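Side-chain contacts in N-acetyl-beta-D glucosaminidase (Rhizomucor miehei CAU432, PDB 4ZM6), which probably removes beta-linked N-acetylglucosamine units through its family 3 glycoside hydrolase part and carries a GCN5-related acetyltransferase region that binds acetyl-CoA: residues Thr189-Leu193 and Asp194-Ile198; Asp241-Ser244 and Ser245-Pro248; Phe259-Lys262 and Gly263-Thr267; Glu277-Gly280 and Thr281-Ala285. One frame throughout, in Å; residues are numbered along the deposited sequence.

All four contacts lie in the N-terminal part of the chain, within the family 3 glycoside hydrolase range of TIM-barrel type, and away from the acetyl-CoA pocket, which belongs to the acetyltransferase region. Contacts 1 and 2 fold the loops that follow strands 178-181 and 227-230. Contact 3 leads into the next strand, 264-267, and contact 4 opens helix 281-291 after it. Contacts 2 and 4 are the closest pair, about 11 Å between centres, and touch where I246 CG2 meets G284 O at 3.6 Å. Contact 4 also reaches contact 1, centre to centre about 16 Å, through V195 CG2 and T278 CG2 at 4.0 Å. Contact 3 touches none of the others.

Contact 1 (Thr189-Leu193 and Asp194-Ile198); sequences TDSHL and DVPVI
T189 lays its methyl CG2 against the CB of D194, 3.7 Å away, and its own CB lies 4.0 Å from P196 CB, these carbon atoms packing where the chain doubles back. OG1 sits beside the backbone N (chi1 -53°), which leaves CG2 anti to it and facing D194. OG1 meets a water at 2.9 Å, and the same water donates to V195 O, which bridges the two arms of the loop. Threonine suits the place because it supplies both a methyl and a hydroxyl.

Behind this shell D194 N donates to D190 O (3.1 Å), an i+4 to i bond that closes the turn D190-D194. D194 OD1 then receives V195 N on its anti side at 3.0 Å. D190 faces the other way, and its OD1 takes two bonds. H192 N comes from above the carboxylate plane to make an Asx turn, while H192 ND1 approaches OD1 on the syn side at 3.0 Å. Farther out, P196 packs on H184, and the backbones of P196 and I198 bond to L234.

D-S-H ends the family 3 motif K-H-F-P-G-H-G-x4-D-S-H, which begins in strand 178-181. In relatives such as NagZ its Asp-His pair serves as general acid/base, and D190 and H192 probably do the same here. D190 OD1 holds ND1, fixing the ring's orientation and with it the direction NE2 faces.

Contact 2 (Asp241-Ser244 and Ser245-Pro248); sequences DVVS and SIAP
I246 folds back over the valines V242 and V243. Its CB stands 4.1 Å from V243 O. From there CG1 takes the crowded position between the backbone N and the carbonyl carbon (chi1 69°), which brings it 3.3 Å from V243 O and 3.7 Å from V242 CB. The end methyl CD1 touches both valines, 3.9 Å from V242 CB and 4.2 Å from V243 CG1, while the other branch, CG2, points to G284 O of helix 281-291. The side chains of V242 and I246 cross at about a right angle, and V242 CG2 lies 4.2 Å from A247 CB. Branched apolar residues suit this place: M287 of helix 281-291 touches both V242 and I246.

The serines serve the polar side. S244 OG and S245 OG both hydrogen-bond to G231 O, and S244 OG is also bonded to M233 N, so these buried hydroxyls are satisfied at the end of strand 227-230.

The backbone explains the fold-back. I246 N donates to V243 O at 3.0 Å, and A247 N makes a weak bond to S244 O. These are two overlapping beta turns with type I backbone angles, set in a beta-alpha loop of the TIM-barrel-type domain between strand 227-230 and helix 251-258.

Contact 3 (Phe259-Lys262 and Gly263-Thr267); sequences FGYK and GVIIT
In the alpha-beta connection that carries the chain from helix 251-258 into strand 264-267, the ring of Y261 lies flat on the backbone of G263. This is a CH-pi contact: G263 CA is 3.9 Å from the ring centroid and 26° off its normal, while G263 N sits over the centre of the same face. Glycine suits the spot because a CB here would run into Y261 OH; without one, the ring can lie on the backbone. The edge of the ring continues along the strand: CE2 meets V264 O near the ring plane at 3.6 Å, and CD2 is 4.2 Å from I265 CG1. CG of Y261 stands anti to the backbone N (chi1 -177°), which swings the ring to the carbonyl side, over G263.

The buried hydroxyl of Y261 makes a weak hydrogen bond to P225 O. K262 instead reaches outward; its chain, bent at chi2 and chi4, brings NZ weakly to G260 O and into a salt bridge with D548 of the second subunit. G260 turns the chain out of the helix with positive phi.

R256 of helix 251-258 ties the connection down by donating from NH1 to the carbonyls of Y261 and G263. Y261 touches L217 of helix 211-217 and V228 of strand 227-230, while I265 rests on V251 and L255.

Contact 4 (Glu277-Gly280 and Thr281-Ala285); sequences ETVG and TPKGA
The carbonyl oxygen of G280 receives the backbone N-H of G284, the four-residue bond of a helical turn. The modelled distance from G284 N to G280 O is too short to be trusted at this resolution, though the identity of the bond is plain. A285 N repeats the pattern one step on, donating to T281 O at 3.2 Å, a sound length.

Alongside this bond runs an apolar contact. V279 CG1 lies against the aliphatic part of K283, 3.5 Å from its CG, and the two side chains cross obliquely. CG of K283 is anti to its N (chi1 -176°), which turns it toward V279 CG1; the chain then bends at chi2 and carries NZ away from the valine. The methylenes of K283 thus pack while its amino group points off. K283 CB also rests 3.4 Å from G280 O.

P282 suits the early part of the helix, where a residue without an N-H costs no backbone bond. T281 and P282 pack on F304 of helix 304-318, and P282 also meets D307 and V311 there, while A285 touches L270 in the loop after strand 264-267.

Contact 1 (Thr189-Leu193 and Asp194-Ile198)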
loop_
_atom_site.group_PDB
_atom_site.type_symbol
_atom_site.label_atom_id
_atom_site.label_comp_id
_atom_site.label_asym_id
_atom_site.label_seq_id
_atom_site.Cartn_x
_atom_site.Cartn_y
_atom_site.Cartn_z
ATOM N N THR A 189 4.335 -16.933 25.634
ATOM C CA THR A 189 5.096 -18.173 25.822
ATOM C C THR A 189 6.481 -18.094 25.171
ATOM O O THR A 189 6.628 -17.586 24.054
ATOM C CB THR A 189 4.334 -19.389 25.240
ATOM O OG1 THR A 189 3.004 -19.434 25.776
ATOM C CG2 THR A 189 5.056 -20.701 25.558
ATOM N N ASP A 190 7.483 -18.609 25.883
ATOM C CA ASP A 190 8.867 -18.636 25.408
ATOM C C ASP A 190 9.113 -19.927 24.623
ATOM O O ASP A 190 8.713 -21.012 25.052
ATOM C CB ASP A 190 9.830 -18.537 26.600
ATOM C CG ASP A 190 11.271 -18.244 26.185
ATOM O OD1 ASP A 190 11.672 -18.588 25.057
ATOM O OD2 ASP A 190 12.019 -17.672 27.006
ATOM N N SER A 191 9.778 -19.795 23.476
ATOM C CA SER A 191 10.057 -20.925 22.584
ATOM C C SER A 191 11.042 -21.929 23.197
ATOM O O SER A 191 10.962 -23.131 22.928
ATOM C CB SER A 191 10.613 -20.413 21.247
ATOM O OG SER A 191 10.311 -21.302 20.182
ATOM N N HIS A 192 11.970 -21.428 24.012
ATOM C CA HIS A 192 13.006 -22.262 24.632
ATOM C C HIS A 192 12.441 -23.181 25.722
ATOM O O HIS A 192 12.926 -24.300 25.902
ATOM C CB HIS A 192 14.122 -21.391 25.236
ATOM C CG HIS A 192 14.802 -20.490 24.248
ATOM N ND1 HIS A 192 14.455 -19.165 24.090
ATOM C CD2 HIS A 192 15.816 -20.719 23.381
ATOM C CE1 HIS A 192 15.220 -18.619 23.162
ATOM N NE2 HIS A 192 16.055 -19.541 22.715
ATOM N N LEU A 193 11.420 -22.702 26.434
ATOM C CA LEU A 193 10.839 -23.423 27.572
ATOM C C LEU A 193 9.666 -24.321 27.159
ATOM O O LEU A 193 9.703 -25.533 27.383
ATOM C CB LEU A 193 10.375 -22.431 28.648
ATOM C CG LEU A 193 11.385 -21.362 29.087
ATOM C CD1 LEU A 193 10.709 -20.306 29.951
ATOM C CD2 LEU A 193 12.566 -21.989 29.817
ATOM N N ASP A 194 8.641 -23.720 26.554
ATOM C CA ASP A 194 7.392 -24.416 26.221
ATOM C C ASP A 194 7.044 -24.235 24.734
ATOM O O ASP A 194 7.771 -23.566 24.001
ATOM C CB ASP A 194 6.260 -23.879 27.108
ATOM C CG ASP A 194 5.364 -24.979 27.663
ATOM O OD1 ASP A 194 5.077 -25.961 26.940
ATOM O OD2 ASP A 194 4.935 -24.847 28.831
ATOM N N VAL A 195 5.938 -24.843 24.296
ATOM C CA VAL A 195 5.469 -24.733 22.905
ATOM C C VAL A 195 4.501 -23.557 22.752
ATOM O O VAL A 195 3.403 -23.587 23.311
ATOM C CB VAL A 195 4.755 -26.022 22.443
ATOM C CG1 VAL A 195 4.093 -25.824 21.085
ATOM C CG2 VAL A 195 5.742 -27.177 22.380
ATOM N N PRO A 196 4.893 -22.524 21.980
ATOM C CA PRO A 196 3.988 -21.392 21.814
ATOM C C PRO A 196 2.919 -21.684 20.763
ATOM O O PRO A 196 3.192 -22.337 19.749
ATOM C CB PRO A 196 4.917 -20.258 21.369
ATOM C CG PRO A 196 6.106 -20.933 20.762
ATOM C CD PRO A 196 6.093 -22.391 21.138
ATOM N N VAL A 197 1.706 -21.213 21.026
ATOM C CA VAL A 197 0.572 -21.456 20.148
ATOM C C VAL A 197 0.162 -20.135 19.526
ATOM O O VAL A 197 -0.065 -19.155 20.241
ATOM C CB VAL A 197 -0.635 -22.038 20.916
ATOM C CG1 VAL A 197 -1.649 -22.622 19.942
ATOM C CG2 VAL A 197 -0.184 -23.094 21.920
ATOM N N ILE A 198 0.083 -20.117 18.197
ATOM C CA ILE A 198 -0.436 -18.973 17.449
ATOM C C ILE A 198 -1.742 -19.412 16.792
ATOM O O ILE A 198 -1.738 -20.060 15.744
ATOM C CB ILE A 198 0.565 -18.481 16.376
ATOM C CG1 ILE A 198 1.950 -18.224 16.991
ATOM C CG2 ILE A 198 0.036 -17.230 15.683
ATOM C CD1 ILE A 198 1.963 -17.260 18.162
HETATM O O HOH W 1 1.846 -22.100 25.308
#

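Contact 2 (Asp241-Ser244 and Ser245-Pro248)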
loop_
_atom_site.group_PDB
_atom_site.type_symbol
_atom_site.label_atom_id
_atom_site.label_comp_id
_atom_site.label_asym_id
_atom_site.label_seq_id
_atom_site.Cartn_x
_atom_site.Cartn_y
_atom_site.Cartn_z
ATOM N N ASP A 241 -0.982 -30.819 14.706
ATOM C CA ASP A 241 -0.207 -31.965 15.179
ATOM C C ASP A 241 1.227 -31.582 15.540
ATOM O O ASP A 241 1.738 -32.003 16.577
ATOM C CB ASP A 241 -0.189 -33.077 14.124
ATOM C CG ASP A 241 -1.577 -33.625 13.822
ATOM O OD1 ASP A 241 -2.462 -33.567 14.705
ATOM O OD2 ASP A 241 -1.776 -34.123 12.695
ATOM N N VAL A 242 1.875 -30.788 14.688
ATOM C CA VAL A 242 3.296 -30.476 14.868
ATOM C C VAL A 242 3.640 -29.002 14.710
ATOM O O VAL A 242 2.880 -28.219 14.141
ATOM C CB VAL A 242 4.184 -31.291 13.910
ATOM C CG1 VAL A 242 4.232 -32.746 14.351
ATOM C CG2 VAL A 242 3.697 -31.166 12.472
ATOM N N VAL A 243 4.824 -28.663 15.205
ATOM C CA VAL A 243 5.299 -27.290 15.284
ATOM C C VAL A 243 5.710 -26.778 13.888
ATOM O O VAL A 243 6.086 -27.565 13.016
ATOM C CB VAL A 243 6.445 -27.192 16.332
ATOM C CG1 VAL A 243 7.825 -27.304 15.693
ATOM C CG2 VAL A 243 6.321 -25.919 17.147
ATOM N N SER A 244 5.624 -25.461 13.691
ATOM C CA SER A 244 5.764 -24.832 12.363
ATOM C C SER A 244 6.982 -25.256 11.533
ATOM O O SER A 244 6.881 -25.405 10.314
ATOM C CB SER A 244 5.768 -23.308 12.504
ATOM O OG SER A 244 6.746 -22.883 13.438
ATOM N N SER A 245 8.122 -25.448 12.193
ATOM C CA SER A 245 9.377 -25.793 11.508
ATOM C C SER A 245 9.313 -27.098 10.724
ATOM O O SER A 245 10.027 -27.261 9.737
ATOM C CB SER A 245 10.513 -25.891 12.520
ATOM O OG SER A 245 10.512 -24.760 13.370
ATOM N N ILE A 246 8.464 -28.020 11.175
ATOM C CA ILE A 246 8.381 -29.361 10.594
ATOM C C ILE A 246 7.019 -29.653 9.956
ATOM O O ILE A 246 6.748 -30.789 9.555
ATOM C CB ILE A 246 8.728 -30.433 11.653
ATOM C CG1 ILE A 246 7.638 -30.512 12.737
ATOM C CG2 ILE A 246 10.103 -30.139 12.247
ATOM C CD1 ILE A 246 8.076 -31.135 14.048
ATOM N N ALA A 247 6.184 -28.619 9.841
ATOM C CA ALA A 247 4.877 -28.724 9.196
ATOM C C ALA A 247 4.974 -28.264 7.741
ATOM O O ALA A 247 5.343 -27.120 7.487
ATOM C CB ALA A 247 3.861 -27.872 9.939
ATOM N N PRO A 248 4.628 -29.140 6.780
ATOM C CA PRO A 248 4.670 -28.724 5.373
ATOM C C PRO A 248 3.623 -27.658 5.017
ATOM O O PRO A 248 3.766 -26.978 4.001
ATOM C CB PRO A 248 4.393 -30.025 4.613
ATOM C CG PRO A 248 3.569 -30.830 5.552
ATOM C CD PRO A 248 4.095 -30.507 6.924
#

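Contact 3 (Phe259-Lys262 and Gly263-Thr267)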
loop_
_atom_site.group_PDB
_atom_site.type_symbol
_atom_site.label_atom_id
_atom_site.label_comp_id
_atom_site.label_asym_id
_atom_site.label_seq_id
_atom_site.Cartn_x
_atom_site.Cartn_y
_atom_site.Cartn_z
ATOM N N PHE A 259 3.967 -17.681 -1.249
ATOM C CA PHE A 259 4.871 -16.539 -1.389
ATOM C C PHE A 259 5.870 -16.691 -2.535
ATOM O O PHE A 259 6.424 -15.696 -2.999
ATOM C CB PHE A 259 5.610 -16.254 -0.078
ATOM C CG PHE A 259 4.760 -15.558 0.950
ATOM C CD1 PHE A 259 4.239 -14.292 0.698
ATOM C CD2 PHE A 259 4.474 -16.164 2.167
ATOM C CE1 PHE A 259 3.450 -13.648 1.635
ATOM C CE2 PHE A 259 3.687 -15.523 3.109
ATOM C CZ PHE A 259 3.174 -14.265 2.843
ATOM N N GLY A 260 6.102 -17.919 -2.992
ATOM C CA GLY A 260 6.975 -18.151 -4.141
ATOM C C GLY A 260 8.436 -17.871 -3.855
ATOM O O GLY A 260 9.166 -17.447 -4.745
ATOM N N TYR A 261 8.863 -18.111 -2.616
ATOM C CA TYR A 261 10.236 -17.826 -2.204
ATOM C C TYR A 261 11.194 -18.856 -2.805
ATOM O O TYR A 261 10.993 -20.061 -2.649
ATOM C CB TYR A 261 10.345 -17.804 -0.672
ATOM C CG TYR A 261 11.725 -17.445 -0.146
ATOM C CD1 TYR A 261 12.349 -16.259 -0.521
ATOM C CD2 TYR A 261 12.401 -18.286 0.736
ATOM C CE1 TYR A 261 13.605 -15.924 -0.044
ATOM C CE2 TYR A 261 13.659 -17.958 1.219
ATOM C CZ TYR A 261 14.258 -16.778 0.825
ATOM O OH TYR A 261 15.509 -16.452 1.295
ATOM N N LYS A 262 12.229 -18.371 -3.492
ATOM C CA LYS A 262 13.197 -19.232 -4.175
ATOM C C LYS A 262 14.474 -19.490 -3.375
ATOM O O LYS A 262 15.285 -20.324 -3.774
ATOM C CB LYS A 262 13.592 -18.610 -5.515
ATOM C CG LYS A 262 12.427 -18.273 -6.436
ATOM C CD LYS A 262 11.570 -19.490 -6.755
ATOM C CE LYS A 262 10.731 -19.264 -8.005
ATOM N NZ LYS A 262 9.989 -17.973 -7.969
ATOM N N GLY A 263 14.659 -18.779 -2.263
ATOM C CA GLY A 263 15.899 -18.858 -1.482
ATOM C C GLY A 263 15.975 -20.014 -0.498
ATOM O O GLY A 263 15.157 -20.928 -0.532
ATOM N N VAL A 264 16.968 -19.961 0.386
ATOM C CA VAL A 264 17.189 -21.019 1.380
ATOM C C VAL A 264 16.216 -20.904 2.551
ATOM O O VAL A 264 16.038 -19.827 3.118
ATOM C CB VAL A 264 18.636 -20.984 1.928
ATOM C CG1 VAL A 264 18.794 -21.904 3.133
ATOM C CG2 VAL A 264 19.621 -21.365 0.833
ATOM N N ILE A 265 15.597 -22.022 2.913
ATOM C CA ILE A 265 14.789 -22.100 4.125
ATOM C C ILE A 265 15.538 -22.945 5.152
ATOM O O ILE A 265 15.975 -24.055 4.848
ATOM C CB ILE A 265 13.403 -22.709 3.853
ATOM C CG1 ILE A 265 12.749 -22.020 2.652
ATOM C CG2 ILE A 265 12.517 -22.579 5.086
ATOM C CD1 ILE A 265 11.401 -22.590 2.264
ATOM N N ILE A 266 15.673 -22.410 6.362
ATOM C CA ILE A 266 16.403 -23.060 7.453
ATOM C C ILE A 266 15.527 -23.062 8.713
ATOM O O ILE A 266 14.618 -22.240 8.832
ATOM C CB ILE A 266 17.760 -22.353 7.708
ATOM C CG1 ILE A 266 18.580 -23.085 8.776
ATOM C CG2 ILE A 266 17.568 -20.899 8.121
ATOM C CD1 ILE A 266 20.045 -22.700 8.797
ATOM N N THR A 267 15.777 -23.993 9.635
ATOM C CA THR A 267 15.030 -24.042 10.898
ATOM C C THR A 267 15.731 -23.231 11.981
ATOM O O THR A 267 16.920 -22.920 11.873
ATOM C CB THR A 267 14.870 -25.481 11.447
ATOM O OG1 THR A 267 16.068 -25.884 12.131
ATOM C CG2 THR A 267 14.535 -26.478 10.329
#

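Contact 4 (Glu277-Gly280 and Thr281-Ala285)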
loop_
_atom_site.group_PDB
_atom_site.type_symbol
_atom_site.label_atom_id
_atom_site.label_comp_id
_atom_site.label_asym_id
_atom_site.label_seq_id
_atom_site.Cartn_x
_atom_site.Cartn_y
_atom_site.Cartn_z
ATOM N N GLU A 277 11.117 -31.680 22.890
ATOM C CA GLU A 277 10.126 -32.302 23.774
ATOM C C GLU A 277 8.806 -32.638 23.061
ATOM O O GLU A 277 7.850 -33.060 23.711
ATOM C CB GLU A 277 9.848 -31.407 24.989
ATOM C CG GLU A 277 11.086 -30.851 25.689
ATOM C CD GLU A 277 12.018 -31.926 26.227
ATOM O OE1 GLU A 277 12.056 -32.129 27.460
ATOM O OE2 GLU A 277 12.718 -32.570 25.421
ATOM N N THR A 278 8.751 -32.434 21.742
ATOM C CA THR A 278 7.636 -32.918 20.917
ATOM C C THR A 278 8.063 -34.163 20.153
ATOM O O THR A 278 7.328 -35.146 20.100
ATOM C CB THR A 278 7.143 -31.861 19.907
ATOM O OG1 THR A 278 8.206 -31.505 19.012
ATOM C CG2 THR A 278 6.622 -30.621 20.625
ATOM N N VAL A 279 9.239 -34.099 19.534
ATOM C CA VAL A 279 9.865 -35.270 18.925
ATOM C C VAL A 279 11.366 -35.215 19.203
ATOM O O VAL A 279 11.864 -34.256 19.794
ATOM C CB VAL A 279 9.636 -35.340 17.395
ATOM C CG1 VAL A 279 9.273 -36.760 16.980
ATOM C CG2 VAL A 279 8.544 -34.375 16.945
ATOM N N GLY A 280 12.090 -36.248 18.789
ATOM C CA GLY A 280 13.543 -36.233 18.901
ATOM C C GLY A 280 14.117 -35.139 18.022
ATOM O O GLY A 280 13.562 -34.834 16.966
ATOM N N THR A 281 15.225 -34.544 18.451
ATOM C CA THR A 281 15.913 -33.556 17.622
ATOM C C THR A 281 16.554 -34.216 16.386
ATOM O O THR A 281 16.692 -33.561 15.353
ATOM C CB THR A 281 16.966 -32.736 18.404
ATOM O OG1 THR A 281 18.155 -33.506 18.584
ATOM C CG2 THR A 281 16.436 -32.310 19.762
ATOM N N PRO A 282 16.950 -35.507 16.484
ATOM C CA PRO A 282 17.343 -36.215 15.257
ATOM C C PRO A 282 16.149 -36.528 14.354
ATOM O O PRO A 282 16.286 -36.538 13.130
ATOM C CB PRO A 282 17.972 -37.518 15.780
ATOM C CG PRO A 282 18.298 -37.251 17.210
ATOM C CD PRO A 282 17.221 -36.326 17.679
ATOM N N LYS A 283 14.999 -36.799 14.968
ATOM C CA LYS A 283 13.742 -37.006 14.244
ATOM C C LYS A 283 13.221 -35.678 13.684
ATOM O O LYS A 283 12.722 -35.620 12.555
ATOM C CB LYS A 283 12.703 -37.644 15.180
ATOM C CG LYS A 283 11.373 -38.018 14.535
ATOM C CD LYS A 283 11.515 -39.124 13.502
ATOM C CE LYS A 283 10.157 -39.529 12.949
ATOM N NZ LYS A 283 10.253 -40.659 11.986
ATOM N N GLY A 284 13.349 -34.617 14.481
ATOM C CA GLY A 284 12.957 -33.272 14.075
ATOM C C GLY A 284 13.740 -32.763 12.879
ATOM O O GLY A 284 13.241 -31.936 12.119
ATOM N N ALA A 285 14.966 -33.253 12.714
ATOM C CA ALA A 285 15.777 -32.939 11.540
ATOM C C ALA A 285 15.186 -33.546 10.271
ATOM O O ALA A 285 15.147 -32.892 9.229
ATOM C CB ALA A 285 17.203 -33.427 11.739
#